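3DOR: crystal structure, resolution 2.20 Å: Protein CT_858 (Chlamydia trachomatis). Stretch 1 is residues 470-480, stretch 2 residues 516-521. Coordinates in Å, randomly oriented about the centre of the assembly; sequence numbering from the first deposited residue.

Stretch 1 (470-480) DFFPVVLKDND
Stretch 2 516-521: LAVREH

Residues 470-478 are helical, kinked at Pro-473, whose N has no bond to the preceding turn; residues 516-518 finish a strand that continues as loop. CA register pairs Phe-471 with Ala-517 (CA-CA 9.1 Å), Val-474 with Arg-519 (CA-CA 7.8 Å) and Asp-478 with Glu-520 (CA-CA 7.4 Å). The CA-to-CB bonds of Val-474, Asp-478, Ala-517, Arg-519 and Glu-520 point toward the other stretch; that of Phe-471 points sideways, but its end comes nearer.

The polar centre is a bidentate salt bridge. Arg-519 (chi1-chi3 m, t, p; chi4 171°) donates from NH2 to Asp-478 OD1 (2.9 Å, 166°) and from NE to Asp-478 OD2 (3.1 Å, 168°); both angles are near linear, and Asp-478 has chi1 m and chi2 -2°. NH1 and NH2 of Arg-519 also bond elsewhere in the structure. Val-474 (chi1 88°) covers one guanidinium face, CG2 to Arg-519 NE 3.2 Å.

Asp-478 OD2 accepts further from water 1 (2.6 Å), which accepts from Glu-520 N (2.8 Å), and weakly from water 2 (3.2 Å), which accepts weakly from His-521 N (3.4 Å). Thus the carboxylate binds Arg-519 directly, Glu-520 N through one water and His-521 N only weakly through another. Glu-520 OE2 lies 3.5 Å from Asp-478 O without a bond, both being acceptors.

Within the helix, Asp-478 N bonds Val-474 O (2.8 Å). Asn-479, first to leave helical phi/psi (-107/6), donates ND2 to Val-475 O (2.7 Å, 164°). Phe-471 CE2 meets Ala-517 CB obliquely at 4.1 Å.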

# COMPACT_ATOMS: atom_id res chain seq x y z
N ASP B 470 -8.72 15.92 17.54
CA ASP B 470 -10.12 16.22 17.85
C ASP B 470 -10.38 15.34 19.09
O ASP B 470 -10.89 15.79 20.11
CB ASP B 470 -11.10 15.73 16.76
CG ASP B 470 -11.31 16.74 15.64
OD1 ASP B 470 -11.67 17.90 15.93
OD2 ASP B 470 -11.15 16.35 14.46
N PHE B 471 -10.00 14.06 18.97
CA PHE B 471 -10.22 13.06 20.02
C PHE B 471 -9.54 13.28 21.38
O PHE B 471 -10.15 13.03 22.43
CB PHE B 471 -9.82 11.66 19.51
CG PHE B 471 -10.50 11.25 18.22
CD1 PHE B 471 -9.93 10.27 17.41
CD2 PHE B 471 -11.70 11.84 17.82
CE1 PHE B 471 -10.54 9.88 16.20
CE2 PHE B 471 -12.32 11.47 16.62
CZ PHE B 471 -11.74 10.49 15.81
N PHE B 472 -8.29 13.74 21.36
CA PHE B 472 -7.54 13.97 22.59
C PHE B 472 -8.34 14.84 23.57
O PHE B 472 -8.63 14.42 24.68
CB PHE B 472 -6.17 14.62 22.29
CG PHE B 472 -5.29 14.81 23.51
CD1 PHE B 472 -4.61 13.73 24.08
CD2 PHE B 472 -5.11 16.08 24.07
CE1 PHE B 472 -3.76 13.92 25.19
CE2 PHE B 472 -4.27 16.28 25.17
CZ PHE B 472 -3.58 15.19 25.73
N PRO B 473 -8.73 16.06 23.15
CA PRO B 473 -9.50 16.89 24.09
C PRO B 473 -10.90 16.37 24.41
O PRO B 473 -11.39 16.55 25.52
CB PRO B 473 -9.52 18.26 23.41
CG PRO B 473 -9.51 17.91 21.96
CD PRO B 473 -8.47 16.80 21.90
N VAL B 474 -11.54 15.72 23.45
CA VAL B 474 -12.89 15.22 23.70
C VAL B 474 -12.90 14.15 24.79
O VAL B 474 -13.80 14.13 25.64
CB VAL B 474 -13.57 14.68 22.38
CG1 VAL B 474 -13.25 13.21 22.13
CG2 VAL B 474 -15.07 14.90 22.47
N VAL B 475 -11.90 13.28 24.80
CA VAL B 475 -11.81 12.23 25.82
C VAL B 475 -11.57 12.86 27.19
O VAL B 475 -12.21 12.49 28.17
CB VAL B 475 -10.64 11.25 25.52
CG1 VAL B 475 -10.47 10.28 26.69
CG2 VAL B 475 -10.94 10.46 24.23
N LEU B 476 -10.64 13.81 27.24
CA LEU B 476 -10.33 14.50 28.49
C LEU B 476 -11.48 15.38 28.98
O LEU B 476 -11.69 15.54 30.19
CB LEU B 476 -9.05 15.33 28.32
CG LEU B 476 -7.79 14.49 28.02
CD1 LEU B 476 -6.55 15.38 27.80
CD2 LEU B 476 -7.57 13.55 29.19
N LYS B 477 -12.22 15.96 28.04
CA LYS B 477 -13.35 16.82 28.40
C LYS B 477 -14.54 15.99 28.88
O LYS B 477 -15.06 16.24 29.97
CB LYS B 477 -13.78 17.67 27.21
CG LYS B 477 -14.80 18.77 27.55
CD LYS B 477 -14.96 19.73 26.37
CE LYS B 477 -15.65 21.03 26.77
NZ LYS B 477 -17.06 20.85 27.21
N ASP B 478 -14.95 15.01 28.09
CA ASP B 478 -16.10 14.18 28.44
C ASP B 478 -15.91 13.29 29.67
O ASP B 478 -16.88 12.78 30.22
CB ASP B 478 -16.54 13.34 27.22
CG ASP B 478 -17.10 14.20 26.09
OD1 ASP B 478 -17.19 15.44 26.26
OD2 ASP B 478 -17.45 13.67 25.02
N ASN B 479 -14.67 13.13 30.12
CA ASN B 479 -14.37 12.32 31.31
C ASN B 479 -14.01 13.27 32.45
O ASN B 479 -13.61 12.82 33.54
CB ASN B 479 -13.20 11.36 31.05
CG ASN B 479 -13.62 10.12 30.26
OD1 ASN B 479 -14.23 9.20 30.80
ND2 ASN B 479 -13.29 10.10 28.97
N ASP B 480 -14.14 14.57 32.20
CA ASP B 480 -13.84 15.61 33.19
C ASP B 480 -12.42 15.46 33.76
O ASP B 480 -12.22 15.64 34.97
CB ASP B 480 -14.85 15.54 34.35
CG ASP B 480 -16.29 15.78 33.90
OD1 ASP B 480 -17.18 14.97 34.18
OD2 ASP B 480 -16.53 16.90 33.23
N LEU B 516 -17.85 7.19 11.68
CA LEU B 516 -18.35 8.41 12.30
C LEU B 516 -18.25 8.22 13.80
O LEU B 516 -18.92 7.37 14.37
CB LEU B 516 -19.81 8.68 11.94
CG LEU B 516 -20.15 9.48 10.68
CD1 LEU B 516 -21.66 9.70 10.64
CD2 LEU B 516 -19.41 10.82 10.68
N ALA B 517 -17.39 9.00 14.44
CA ALA B 517 -17.23 8.91 15.88
C ALA B 517 -18.44 9.54 16.56
O ALA B 517 -19.00 10.53 16.07
CB ALA B 517 -15.97 9.62 16.31
N VAL B 518 -18.82 8.97 17.70
CA VAL B 518 -19.94 9.47 18.49
C VAL B 518 -19.46 9.64 19.93
O VAL B 518 -18.92 8.70 20.51
CB VAL B 518 -21.11 8.47 18.50
CG1 VAL B 518 -22.28 9.09 19.26
CG2 VAL B 518 -21.53 8.12 17.08
N ARG B 519 -19.66 10.82 20.50
CA ARG B 519 -19.25 11.08 21.88
C ARG B 519 -20.22 10.37 22.84
O ARG B 519 -21.34 10.03 22.45
CB ARG B 519 -19.24 12.59 22.15
CG ARG B 519 -18.23 13.35 21.27
CD ARG B 519 -18.44 14.86 21.30
NE ARG B 519 -18.24 15.45 22.62
CZ ARG B 519 -18.19 16.76 22.85
NH1 ARG B 519 -18.33 17.62 21.85
NH2 ARG B 519 -17.99 17.21 24.08
N GLU B 520 -19.80 10.14 24.08
CA GLU B 520 -20.63 9.46 25.08
C GLU B 520 -22.09 9.88 25.07
O GLU B 520 -22.98 9.05 25.15
CB GLU B 520 -20.10 9.69 26.50
CG GLU B 520 -18.82 8.96 26.84
CD GLU B 520 -18.47 9.07 28.31
OE1 GLU B 520 -19.22 8.49 29.14
OE2 GLU B 520 -17.46 9.75 28.65
N HIS B 521 -22.34 11.19 24.97
CA HIS B 521 -23.70 11.70 24.97
C HIS B 521 -24.43 11.75 23.63
O HIS B 521 -25.53 12.29 23.55
CB HIS B 521 -23.72 13.07 25.65
CG HIS B 521 -23.32 13.02 27.09
ND1 HIS B 521 -22.40 13.88 27.64
CD2 HIS B 521 -23.69 12.18 28.08
CE1 HIS B 521 -22.21 13.58 28.91
NE2 HIS B 521 -22.99 12.55 29.21
O HOH W 1 -17.26 11.17 24.35
O HOH W 2 -20.59 14.06 25.17